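Local coordinates for phosphoenolpyruvate-protein phosphotransferase (Coxiella burnetii, PDB 3TRC) that probably transfers the phosphoryl group of phosphoenolpyruvate to a histidine of a partner protein, the chain described here being its GAF domain, at residues S65-V68 / G69-L73; I80-V83 / G84-E88; L92-A95 / P96-P99; I120-G124 / E125-I129; E145-C148 / V149-I153. All coordinates share one frame; numbering follows the deposited sequence.

Contact 1 (S65-V68 / G69-L73); sequences SKQV and GKLRL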
loop_
_atom_site.group_PDB
_atom_site.type_symbol
_atom_site.label_atom_id
_atom_site.label_comp_id
_atom_site.label_asym_id
_atom_site.label_seq_id
_atom_site.Cartn_x
_atom_site.Cartn_y
_atom_site.Cartn_z
ATOM N N SER A 65 -11.342 16.863 19.300
ATOM C CA SER A 65 -12.028 15.682 18.768
ATOM C C SER A 65 -13.484 15.948 18.386
ATOM O O SER A 65 -14.057 15.251 17.539
ATOM C CB SER A 65 -11.942 14.503 19.747
ATOM O OG SER A 65 -12.772 14.707 20.881
ATOM N N LYS A 66 -14.089 16.949 19.015
ATOM C CA LYS A 66 -15.488 17.247 18.736
ATOM C C LYS A 66 -15.644 17.843 17.343
ATOM O O LYS A 66 -16.742 17.845 16.785
ATOM C CB LYS A 66 -16.096 18.176 19.799
ATOM C CG LYS A 66 -17.614 18.155 19.792
ATOM C CD LYS A 66 -18.225 19.246 20.657
ATOM C CE LYS A 66 -19.740 19.303 20.455
ATOM N NZ LYS A 66 -20.381 20.402 21.237
ATOM N N GLN A 67 -14.545 18.324 16.770
ATOM C CA GLN A 67 -14.597 18.879 15.420
ATOM C C GLN A 67 -14.805 17.789 14.377
ATOM O O GLN A 67 -15.187 18.074 13.246
ATOM C CB GLN A 67 -13.329 19.668 15.088
ATOM C CG GLN A 67 -13.160 20.966 15.858
ATOM C CD GLN A 67 -14.150 22.048 15.449
ATOM O OE1 GLN A 67 -14.979 21.856 14.559
ATOM N NE2 GLN A 67 -14.074 23.194 16.121
ATOM N N VAL A 68 -14.546 16.540 14.749
ATOM C CA VAL A 68 -14.732 15.452 13.794
ATOM C C VAL A 68 -16.201 15.343 13.390
ATOM O O VAL A 68 -17.082 15.252 14.247
ATOM C CB VAL A 68 -14.225 14.112 14.345
ATOM C CG1 VAL A 68 -14.600 12.972 13.402
ATOM C CG2 VAL A 68 -12.712 14.166 14.555
ATOM N N GLY A 69 -16.455 15.353 12.085
ATOM C CA GLY A 69 -17.811 15.280 11.572
ATOM C C GLY A 69 -18.463 16.645 11.485
ATOM O O GLY A 69 -19.585 16.768 10.988
ATOM N N LYS A 70 -17.753 17.673 11.950
ATOM C CA LYS A 70 -18.326 19.014 12.080
ATOM C C LYS A 70 -17.540 20.115 11.352
ATOM O O LYS A 70 -18.128 20.964 10.686
ATOM C CB LYS A 70 -18.465 19.379 13.564
ATOM C CG LYS A 70 -19.292 18.390 14.377
ATOM C CD LYS A 70 -20.726 18.330 13.862
ATOM C CE LYS A 70 -21.553 17.299 14.611
ATOM N NZ LYS A 70 -22.924 17.175 14.035
ATOM N N LEU A 71 -16.220 20.121 11.500
ATOM C CA LEU A 71 -15.399 21.159 10.886
ATOM C C LEU A 71 -15.495 21.097 9.366
ATOM O O LEU A 71 -15.207 20.069 8.761
ATOM C CB LEU A 71 -13.942 21.020 11.323
ATOM C CG LEU A 71 -12.972 22.021 10.694
ATOM C CD1 LEU A 71 -13.336 23.450 11.076
ATOM C CD2 LEU A 71 -11.548 21.693 11.104
ATOM N N ARG A 72 -15.908 22.207 8.760
ATOM C CA ARG A 72 -16.077 22.286 7.314
ATOM C C ARG A 72 -15.266 23.439 6.734
ATOM O O ARG A 72 -15.264 24.550 7.269
ATOM C CB ARG A 72 -17.562 22.429 6.956
ATOM C CG ARG A 72 -18.360 21.173 7.251
ATOM C CD ARG A 72 -19.867 21.371 7.172
ATOM N NE ARG A 72 -20.526 20.071 7.234
ATOM C CZ ARG A 72 -20.756 19.307 6.172
ATOM N NH1 ARG A 72 -20.413 19.730 4.959
ATOM N NH2 ARG A 72 -21.341 18.129 6.321
ATOM N N LEU A 73 -14.566 23.160 5.639
ATOM C CA LEU A 73 -13.726 24.151 4.980
ATOM C C LEU A 73 -14.162 24.238 3.526
ATOM O O LEU A 73 -14.349 23.216 2.878
ATOM C CB LEU A 73 -12.257 23.733 5.060
ATOM C CG LEU A 73 -11.684 23.544 6.468
ATOM C CD1 LEU A 73 -10.259 22.999 6.392
ATOM C CD2 LEU A 73 -11.724 24.849 7.240
#

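Contact 2 (I80-V83 / G84-E88); sequences IGLV and GEREE. With NA (sodium ion), chain C; PO4 (phosphate ion), chain B.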
loop_
_atom_site.group_PDB
_atom_site.type_symbol
_atom_site.label_atom_id
_atom_site.label_comp_id
_atom_site.label_asym_id
_atom_site.label_seq_id
_atom_site.Cartn_x
_atom_site.Cartn_y
_atom_site.Cartn_z
ATOM N N ILE A 80 -5.403 24.287 2.718
ATOM C CA ILE A 80 -6.002 22.983 2.463
ATOM C C ILE A 80 -6.771 22.990 1.138
ATOM O O ILE A 80 -6.682 22.042 0.350
ATOM C CB ILE A 80 -6.873 22.523 3.652
ATOM C CG1 ILE A 80 -5.964 22.231 4.848
ATOM C CG2 ILE A 80 -7.690 21.298 3.285
ATOM C CD1 ILE A 80 -6.684 21.973 6.159
ATOM N N GLY A 81 -7.501 24.074 0.885
ATOM C CA GLY A 81 -8.159 24.260 -0.396
ATOM C C GLY A 81 -7.167 24.248 -1.545
ATOM O O GLY A 81 -7.432 23.692 -2.608
ATOM N N LEU A 82 -6.004 24.854 -1.333
ATOM C CA LEU A 82 -5.000 24.902 -2.390
ATOM C C LEU A 82 -4.476 23.502 -2.720
ATOM O O LEU A 82 -4.285 23.169 -3.889
ATOM C CB LEU A 82 -3.868 25.856 -2.008
ATOM C CG LEU A 82 -2.841 26.174 -3.093
ATOM C CD1 LEU A 82 -3.521 26.713 -4.353
ATOM C CD2 LEU A 82 -1.804 27.156 -2.559
ATOM N N VAL A 83 -4.261 22.677 -1.696
ATOM C CA VAL A 83 -3.878 21.287 -1.926
ATOM C C VAL A 83 -4.923 20.589 -2.803
ATOM O O VAL A 83 -4.588 19.890 -3.758
ATOM C CB VAL A 83 -3.764 20.495 -0.609
ATOM C CG1 VAL A 83 -3.489 19.023 -0.896
ATOM C CG2 VAL A 83 -2.691 21.097 0.301
ATOM N N GLY A 84 -6.197 20.787 -2.477
ATOM C CA GLY A 84 -7.261 20.149 -3.234
ATOM C C GLY A 84 -7.333 20.567 -4.695
ATOM O O GLY A 84 -7.634 19.756 -5.566
ATOM N N GLU A 85 -7.068 21.838 -4.969
ATOM C CA GLU A 85 -7.157 22.339 -6.335
ATOM C C GLU A 85 -5.918 22.015 -7.156
ATOM O O GLU A 85 -6.006 21.781 -8.358
ATOM C CB GLU A 85 -7.416 23.843 -6.339
ATOM C CG GLU A 85 -8.750 24.216 -5.731
ATOM C CD GLU A 85 -9.924 23.554 -6.427
ATOM O OE1 GLU A 85 -9.913 23.443 -7.670
ATOM O OE2 GLU A 85 -10.879 23.154 -5.734
ATOM N N ARG A 86 -4.761 22.004 -6.510
ATOM C CA ARG A 86 -3.540 21.636 -7.212
ATOM C C ARG A 86 -3.498 20.142 -7.512
ATOM O O ARG A 86 -2.854 19.707 -8.470
ATOM C CB ARG A 86 -2.311 22.026 -6.397
ATOM C CG ARG A 86 -2.032 23.514 -6.376
ATOM C CD ARG A 86 -0.630 23.763 -5.863
ATOM N NE ARG A 86 -0.379 25.178 -5.617
ATOM C CZ ARG A 86 0.668 25.634 -4.941
ATOM N NH1 ARG A 86 1.553 24.782 -4.441
ATOM N NH2 ARG A 86 0.824 26.938 -4.758
ATOM N N GLU A 87 -4.184 19.361 -6.684
ATOM C CA GLU A 87 -4.089 17.909 -6.742
ATOM C C GLU A 87 -2.624 17.477 -6.676
ATOM O O GLU A 87 -2.218 16.518 -7.325
ATOM C CB GLU A 87 -4.794 17.361 -7.989
ATOM C CG GLU A 87 -6.299 17.602 -7.961
ATOM C CD GLU A 87 -7.047 16.933 -9.093
ATOM O OE1 GLU A 87 -6.399 16.365 -9.998
ATOM O OE2 GLU A 87 -8.296 16.976 -9.076
ATOM N N GLU A 88 -1.848 18.211 -5.881
ATOM C CA GLU A 88 -0.439 17.921 -5.636
ATOM C C GLU A 88 -0.157 18.170 -4.168
ATOM O O GLU A 88 -0.842 18.972 -3.532
ATOM C CB GLU A 88 0.469 18.867 -6.419
ATOM C CG GLU A 88 0.296 18.902 -7.915
ATOM C CD GLU A 88 1.148 19.998 -8.538
ATOM O OE1 GLU A 88 1.742 20.790 -7.770
ATOM O OE2 GLU A 88 1.227 20.068 -9.782
HETATM NA NA NA C . -10.187 22.872 -2.967
HETATM P P PO4 B . -6.463 26.806 5.895
HETATM O O1 PO4 B . -7.818 27.464 5.874
HETATM O O2 PO4 B . -6.087 26.460 7.321
HETATM O O3 PO4 B . -6.470 25.549 5.067
HETATM O O4 PO4 B . -5.422 27.753 5.353
#

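Contact 3 (L92-A95 / P96-P99); sequences LADA and PLHP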
loop_
_atom_site.group_PDB
_atom_site.type_symbol
_atom_site.label_atom_id
_atom_site.label_comp_id
_atom_site.label_asym_id
_atom_site.label_seq_id
_atom_site.Cartn_x
_atom_site.Cartn_y
_atom_site.Cartn_z
ATOM N N LEU A 92 5.537 22.383 3.466
ATOM C CA LEU A 92 6.080 23.662 3.921
ATOM C C LEU A 92 6.713 23.554 5.302
ATOM O O LEU A 92 6.302 22.735 6.119
ATOM C CB LEU A 92 4.965 24.709 3.969
ATOM C CG LEU A 92 4.144 24.873 2.692
ATOM C CD1 LEU A 92 2.879 25.687 2.953
ATOM C CD2 LEU A 92 4.984 25.499 1.596
ATOM N N ALA A 93 7.701 24.404 5.564
ATOM C CA ALA A 93 8.325 24.468 6.880
ATOM C C ALA A 93 7.552 25.372 7.841
ATOM O O ALA A 93 7.590 25.173 9.054
ATOM C CB ALA A 93 9.763 24.941 6.763
ATOM N N ASP A 94 6.854 26.365 7.301
ATOM C CA ASP A 94 6.106 27.298 8.143
ATOM C C ASP A 94 4.801 27.730 7.472
ATOM O O ASP A 94 4.726 28.800 6.858
ATOM C CB ASP A 94 6.971 28.520 8.468
ATOM C CG ASP A 94 6.614 29.158 9.799
ATOM O OD1 ASP A 94 5.490 28.947 10.301
ATOM O OD2 ASP A 94 7.466 29.893 10.343
ATOM N N ALA A 95 3.775 26.895 7.612
ATOM C CA ALA A 95 2.489 27.117 6.952
ATOM C C ALA A 95 1.869 28.496 7.190
ATOM O O ALA A 95 1.354 29.099 6.257
ATOM C CB ALA A 95 1.491 26.012 7.331
ATOM N N PRO A 96 1.903 28.993 8.439
ATOM C CA PRO A 96 1.272 30.292 8.698
ATOM C C PRO A 96 1.852 31.435 7.868
ATOM O O PRO A 96 1.183 32.458 7.711
ATOM C CB PRO A 96 1.538 30.515 10.188
ATOM C CG PRO A 96 1.604 29.129 10.749
ATOM C CD PRO A 96 2.336 28.341 9.689
ATOM N N LEU A 97 3.061 31.269 7.340
ATOM C CA LEU A 97 3.667 32.312 6.515
ATOM C C LEU A 97 3.212 32.255 5.057
ATOM O O LEU A 97 3.460 33.184 4.294
ATOM C CB LEU A 97 5.197 32.256 6.591
ATOM C CG LEU A 97 5.799 32.309 7.998
ATOM C CD1 LEU A 97 7.316 32.366 7.926
ATOM C CD2 LEU A 97 5.247 33.499 8.769
ATOM N N HIS A 98 2.547 31.169 4.671
ATOM C CA HIS A 98 2.057 31.037 3.301
ATOM C C HIS A 98 0.894 31.989 3.086
ATOM O O HIS A 98 0.021 32.101 3.943
ATOM C CB HIS A 98 1.619 29.597 3.015
ATOM C CG HIS A 98 1.394 29.310 1.560
ATOM N ND1 HIS A 98 0.266 29.719 0.881
ATOM C CD2 HIS A 98 2.153 28.642 0.658
ATOM C CE1 HIS A 98 0.344 29.324 -0.378
ATOM N NE2 HIS A 98 1.480 28.669 -0.539
ATOM N N PRO A 99 0.882 32.683 1.940
ATOM C CA PRO A 99 -0.143 33.684 1.615
ATOM C C PRO A 99 -1.571 33.138 1.637
ATOM O O PRO A 99 -2.509 33.911 1.832
ATOM C CB PRO A 99 0.227 34.109 0.191
ATOM C CG PRO A 99 1.681 33.831 0.078
ATOM C CD PRO A 99 1.912 32.589 0.892
#

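Contact 4 (I120-G124 / E125-I129); sequences IIEQG and ELLGI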
loop_
_atom_site.group_PDB
_atom_site.type_symbol
_atom_site.label_atom_id
_atom_site.label_comp_id
_atom_site.label_asym_id
_atom_site.label_seq_id
_atom_site.Cartn_x
_atom_site.Cartn_y
_atom_site.Cartn_z
ATOM N N ILE A 120 -6.154 13.312 -1.680
ATOM C CA ILE A 120 -6.573 11.918 -1.728
ATOM C C ILE A 120 -7.395 11.748 -2.987
ATOM O O ILE A 120 -8.519 12.239 -3.072
ATOM C CB ILE A 120 -7.395 11.531 -0.488
ATOM C CG1 ILE A 120 -6.560 11.746 0.787
ATOM C CG2 ILE A 120 -7.866 10.084 -0.597
ATOM C CD1 ILE A 120 -7.315 11.495 2.089
ATOM N N ILE A 121 -6.814 11.072 -3.974
ATOM C CA ILE A 121 -7.375 11.024 -5.315
ATOM C C ILE A 121 -7.567 9.585 -5.767
ATOM O O ILE A 121 -6.646 8.771 -5.698
ATOM C CB ILE A 121 -6.448 11.741 -6.327
ATOM C CG1 ILE A 121 -6.179 13.180 -5.880
ATOM C CG2 ILE A 121 -7.046 11.700 -7.733
ATOM C CD1 ILE A 121 -5.068 13.872 -6.645
ATOM N N GLU A 122 -8.776 9.281 -6.217
ATOM C CA GLU A 122 -9.088 7.966 -6.750
ATOM C C GLU A 122 -9.292 8.093 -8.246
ATOM O O GLU A 122 -10.265 8.695 -8.695
ATOM C CB GLU A 122 -10.347 7.407 -6.092
ATOM C CG GLU A 122 -10.886 6.147 -6.750
ATOM C CD GLU A 122 -10.020 4.931 -6.492
ATOM O OE1 GLU A 122 -9.082 5.025 -5.670
ATOM O OE2 GLU A 122 -10.282 3.879 -7.112
ATOM N N GLN A 123 -8.359 7.535 -9.012
ATOM C CA GLN A 123 -8.424 7.585 -10.469
ATOM C C GLN A 123 -8.807 8.964 -11.003
ATOM O O GLN A 123 -9.721 9.089 -11.814
ATOM C CB GLN A 123 -9.401 6.534 -10.995
ATOM C CG GLN A 123 -8.940 5.107 -10.777
ATOM C CD GLN A 123 -9.808 4.105 -11.508
ATOM O OE1 GLN A 123 -9.307 3.160 -12.115
ATOM N NE2 GLN A 123 -11.120 4.306 -11.455
ATOM N N GLY A 124 -8.110 9.997 -10.540
ATOM C CA GLY A 124 -8.329 11.347 -11.029
ATOM C C GLY A 124 -9.432 12.135 -10.344
ATOM O O GLY A 124 -9.614 13.322 -10.625
ATOM N N GLU A 125 -10.172 11.486 -9.449
ATOM C CA GLU A 125 -11.236 12.157 -8.709
ATOM C C GLU A 125 -10.790 12.471 -7.281
ATOM O O GLU A 125 -10.469 11.560 -6.523
ATOM C CB GLU A 125 -12.494 11.287 -8.672
ATOM C CG GLU A 125 -13.678 11.934 -7.961
ATOM C CD GLU A 125 -14.863 10.995 -7.792
ATOM O OE1 GLU A 125 -14.761 9.813 -8.188
ATOM O OE2 GLU A 125 -15.902 11.440 -7.257
ATOM N N LEU A 126 -10.777 13.752 -6.917
ATOM C CA LEU A 126 -10.433 14.156 -5.551
ATOM C C LEU A 126 -11.501 13.715 -4.556
ATOM O O LEU A 126 -12.669 14.079 -4.690
ATOM C CB LEU A 126 -10.255 15.673 -5.454
ATOM C CG LEU A 126 -9.813 16.184 -4.082
ATOM C CD1 LEU A 126 -8.345 15.842 -3.855
ATOM C CD2 LEU A 126 -10.052 17.684 -3.943
ATOM N N LEU A 127 -11.095 12.948 -3.546
ATOM C CA LEU A 127 -12.039 12.440 -2.553
ATOM C C LEU A 127 -11.840 13.079 -1.187
ATOM O O LEU A 127 -12.732 13.040 -0.340
ATOM C CB LEU A 127 -11.893 10.926 -2.400
ATOM C CG LEU A 127 -12.162 10.092 -3.649
ATOM C CD1 LEU A 127 -12.122 8.608 -3.306
ATOM C CD2 LEU A 127 -13.503 10.475 -4.269
ATOM N N GLY A 128 -10.658 13.627 -0.955
ATOM C CA GLY A 128 -10.377 14.210 0.338
ATOM C C GLY A 128 -8.973 14.750 0.429
ATOM O O GLY A 128 -8.266 14.852 -0.579
ATOM N N ILE A 129 -8.572 15.096 1.647
ATOM C CA ILE A 129 -7.252 15.654 1.902
ATOM C C ILE A 129 -6.684 15.090 3.190
ATOM O O ILE A 129 -7.387 14.990 4.196
ATOM C CB ILE A 129 -7.304 17.180 2.062
ATOM C CG1 ILE A 129 -8.136 17.821 0.949
ATOM C CG2 ILE A 129 -5.888 17.752 2.103
ATOM C CD1 ILE A 129 -7.418 17.908 -0.379
HETATM O O HOH W 1 -13.292 7.842 -8.640
HETATM O O HOH W 2 -10.520 15.525 -9.248
#

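Contact 5 (E145-C148 / V149-I153); sequences EAFC and VTLAI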
loop_
_atom_site.group_PDB
_atom_site.type_symbol
_atom_site.label_atom_id
_atom_site.label_comp_id
_atom_site.label_asym_id
_atom_site.label_seq_id
_atom_site.Cartn_x
_atom_site.Cartn_y
_atom_site.Cartn_z
ATOM N N GLU A 145 7.226 12.302 2.740
ATOM C CA GLU A 145 6.235 12.642 1.734
ATOM C C GLU A 145 5.860 11.407 0.908
ATOM O O GLU A 145 4.684 11.145 0.693
ATOM C CB GLU A 145 6.715 13.787 0.837
ATOM C CG GLU A 145 5.664 14.222 -0.172
ATOM C CD GLU A 145 6.083 15.418 -1.002
ATOM O OE1 GLU A 145 6.872 16.251 -0.509
ATOM O OE2 GLU A 145 5.606 15.526 -2.152
ATOM N N ALA A 146 6.859 10.639 0.475
ATOM C CA ALA A 146 6.609 9.433 -0.313
ATOM C C ALA A 146 5.742 8.437 0.459
ATOM O O ALA A 146 4.819 7.828 -0.090
ATOM C CB ALA A 146 7.927 8.791 -0.732
ATOM N N PHE A 147 6.043 8.276 1.739
ATOM C CA PHE A 147 5.253 7.430 2.617
ATOM C C PHE A 147 3.800 7.891 2.669
ATOM O O PHE A 147 2.875 7.102 2.477
ATOM C CB PHE A 147 5.849 7.454 4.020
ATOM C CG PHE A 147 4.969 6.846 5.058
ATOM C CD1 PHE A 147 4.897 5.475 5.206
ATOM C CD2 PHE A 147 4.209 7.648 5.888
ATOM C CE1 PHE A 147 4.083 4.916 6.162
ATOM C CE2 PHE A 147 3.398 7.092 6.841
ATOM C CZ PHE A 147 3.332 5.728 6.982
ATOM N N CYS A 148 3.608 9.175 2.930
ATOM C CA CYS A 148 2.262 9.723 3.062
ATOM C C CYS A 148 1.476 9.686 1.747
ATOM O O CYS A 148 0.267 9.446 1.743
ATOM C CB CYS A 148 2.322 11.146 3.625
ATOM S SG CYS A 148 2.788 11.284 5.358
ATOM N N VAL A 149 2.158 9.930 0.633
ATOM C CA VAL A 149 1.517 9.885 -0.675
ATOM C C VAL A 149 1.090 8.461 -1.003
ATOM O O VAL A 149 -0.038 8.221 -1.434
ATOM C CB VAL A 149 2.435 10.441 -1.779
ATOM C CG1 VAL A 149 1.906 10.069 -3.161
ATOM C CG2 VAL A 149 2.567 11.945 -1.637
ATOM N N THR A 150 1.995 7.513 -0.783
ATOM C CA THR A 150 1.696 6.112 -1.037
ATOM C C THR A 150 0.514 5.671 -0.189
ATOM O O THR A 150 -0.383 4.963 -0.664
ATOM C CB THR A 150 2.934 5.224 -0.754
ATOM O OG1 THR A 150 4.019 5.665 -1.575
ATOM C CG2 THR A 150 2.634 3.775 -1.075
ATOM N N LEU A 151 0.494 6.117 1.062
ATOM C CA LEU A 151 -0.606 5.829 1.973
ATOM C C LEU A 151 -1.933 6.411 1.474
ATOM O O LEU A 151 -2.974 5.755 1.546
ATOM C CB LEU A 151 -0.288 6.376 3.358
ATOM C CG LEU A 151 -1.306 6.110 4.464
ATOM C CD1 LEU A 151 -1.512 4.611 4.641
ATOM C CD2 LEU A 151 -0.852 6.753 5.762
ATOM N N ALA A 152 -1.889 7.643 0.975
ATOM C CA ALA A 152 -3.096 8.311 0.493
ATOM C C ALA A 152 -3.762 7.566 -0.662
ATOM O O ALA A 152 -4.978 7.656 -0.849
ATOM C CB ALA A 152 -2.786 9.752 0.084
ATOM N N ILE A 153 -2.968 6.851 -1.452
ATOM C CA ILE A 153 -3.521 6.022 -2.517
ATOM C C ILE A 153 -4.411 4.943 -1.911
ATOM O O ILE A 153 -5.492 4.648 -2.420
ATOM C CB ILE A 153 -2.407 5.382 -3.360
ATOM C CG1 ILE A 153 -1.560 6.487 -3.997
ATOM C CG2 ILE A 153 -2.994 4.463 -4.420
ATOM C CD1 ILE A 153 -0.303 6.003 -4.668
#

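Contact 1 (S65-V68 / G69-L73)
Q67 and L71 meet around a single acceptor, the carbonyl oxygen of Q67, which takes the N-H groups of both K70 and L71. Q67 O lies 2.9 Å from K70 N, the donor standing above the carbonyl plane. The second bond, L71 N to Q67 O, is also 2.9 Å but nearly straight (171° at the hydrogen) and lies in that plane, so two donors share one oxygen from different directions. The chain reverses through V68 and G69, the latter with a positive phi (86°) that suits a residue without CB. The Q67 side chain then folds back on the turn: CG sits beside the backbone N and the chain bends at chi2 (-70°), which swings the amide over to L71. Q67 OE1 ends 3.5 Å from L71 CB, while Q67 CB stands 4.0 Å from the same atom, the two side chains running askew to one another. L71 meets this amide mainly with its CB, and its CD1 is a more distant neighbour of OE1. K70 also bends at its second torsion, laying CG 3.5 Å from K66 O before the ammonium end runs away from the turn. V68 turns its isopropyl group outward from the turn, onto T60. Beyond the turn L71 packs on L57 and F46, and R72 forms salt bridges with D49 and E54. Backbone hydrogen bonds of G69 and L71 with L57 tie the segment to strand 54-61. The arrangement is a type II beta turn at the end of a short 3-10 segment, delivering the chain into strand 72-74 at the border of the GAF-domain sheet.

Contact 2 (I80-V83 / G84-E88)
A sodium site and a phosphate-binding helix start share the helix of which G81 and E85 form one turn. The sodium ion takes G81 O at 2.9 Å and E85 OE2 at 2.9 Å, both long for sodium, and Y55 OH binds it too; G76 also belongs to the site. E85 reaches the ion because its CG lies beside the backbone N and the bend at chi2 (-58°) carries the carboxylate out from the side of the helix, where OE2 meets it. G81 O does double duty, since it also receives E85 N at 3.0 Å. Helical bonds of the same kind run from G84 N to I80 O and from R86 N to L82 O, whereas the bond from E87 N to V83 O is weak. E87 then leaves the helix with a positive phi of 53°. R86 is extended from CG to NE and passes at a slant over the end of L82. L82 CD2 sits over one face of the guanidinium, 3.4 Å from R86 NH2, and L82 CG lies 3.7 Å from R86 NE. At the opposite end of the segment, I80 N donates to phosphate O3 at 2.9 Å with an almost straight bond (169°). L79 N, K102 N and R104 NH1 hold the same ion, which probably came from the crystallisation liquor; the amides of the first helical turn would favour an anion there. Helix 78-86 lies against the sheet: I80 packs on I129 and V131 and V83 on I129, both of strand 125-134, while V83 and L82 touch I90 of strand 90-92.

Contact 3 (L92-A95 / P96-P99)
Two consecutive backbone bonds, L97 N to D94 O at 3.0 Å and H98 N to A95 O at 2.9 Å, wind the chain through a short 3-10 turn in the loop between strands 90-92 and 114-122 of the GAF domain. Both donors stand well above the planes of the carbonyls they reach, in keeping with the tight winding. D94 reaches two residues of the turn at once. With CG anti to the backbone N (chi1 -151°), its OD1 comes to the CD corner of the P96 ring, 3.3 Å from P96 CD, the two side chains crossing at about a right angle, while D94 OD2 is 3.5 Å from L97 CD1. The polar partner of OD1 is H113 ND1, a hydrogen bond that ties the turn to the residue just before strand 114-122. A95 and H98 both rest on L79 of helix 78-86, and H98 also touches L82 there. H98 ND1 accepts from the A100 backbone N, which helps fix the rotation of the imidazole. L92 likewise lies roughly perpendicular to H98, its CD1 lying 3.8 Å from H98 CD2, and P99 CD sits over one face of the same ring, offset toward the rim.

Contact 4 (I120-G124 / E125-I129)
I120 faces L127 and G128 together, and here the contact is tight. I120 O takes L127 N at 2.7 Å, almost straight at the hydrogen (171°), and G128 N more weakly at 3.3 Å. I120 N returns a bond to G128 O at 2.8 Å. Two residues opposite one make a classic beta bulge, and I120, G128 and I129 are buried there. I120 holds CG1 beside its backbone N, which extends CD1 along the partner strand to 3.8 Å from I129 C. One residue on, I121 CG1 meets L126 CD1 at 4.0 Å, and on the other face L127 CD1 presses against E122 CB at 3.5 Å; E122 lies on A156 and A160 of helix 142-164. Toward the turn the packing gives way to water. E122 and E125 exchange backbone bonds, E122 N to E125 O and E125 N to E122 O, but E122 O also accepts from a water, and another water joins G124 O to L126 N at 2.9 Å from the latter. Q123 and E122 touch A19 and N18 of the second subunit. Q123 and G124 both have positive phi, as expected of the type I' turn whose two-residue loop closes the hairpin of strands 114-122 and 125-134.

Contact 5 (E145-C148 / V149-I153)
E145 and V149 run alongside each other in the same direction, with E145 CG 4.1 Å from V149 CG2. V149 N meets E145 O at 2.8 Å, and the extended E145 side chain carries its carboxylate off to N91, where OE1 is hydrogen-bonded to ND2. Next, A146 O is gripped twice: T150 N donates at 2.9 Å and T150 OG1 at 2.7 Å, from opposite faces of the carbonyl plane. The hydroxyl can do this because OG1 sits beside its own backbone N (chi1 -58°), curled back over the preceding turn, so its buried oxygen has a main-chain partner. F147 O receives L151 N, while the ring swings along the helix until F147 CE2 is 4.4 Å from L151 CD2, a loose oblique approach. C148 O takes A152 N at 2.9 Å, and the C148 side chain leaves toward L116 and I118. Helix 142-164 is thus sandwiched: C148, V149 and A152 lie on I118 of strand 114-122, F147 and L151 pack on L34 of helix 23-37, F147 and T150 touch L10 of helix 3-19, and A146, V149, T150 and I153 face L7, R11 and N18 of the second subunit.

Overall arrangement
All five contacts lie in one GAF domain and follow one another along the chain without interleaving. Contacts 1 and 4 both reach the antiparallel sheet, their centres about 20 Å apart. Contact 2, on helix 78-86, is the hub: it touches contact 1 through L73 and I80, contact 3 through L82 and H98, and contact 4 through G84 with L126 and I129. Contacts 2 and 4, about 11 Å apart, are the closest pair of centres. Contact 5, on helix 142-164, touches contact 4 through I120 and A152, and these two alone meet the second subunit. The hairpin of contact 4 thus has the sodium about 5 Å from the L126 side chain and the second subunit at E122 and Q123.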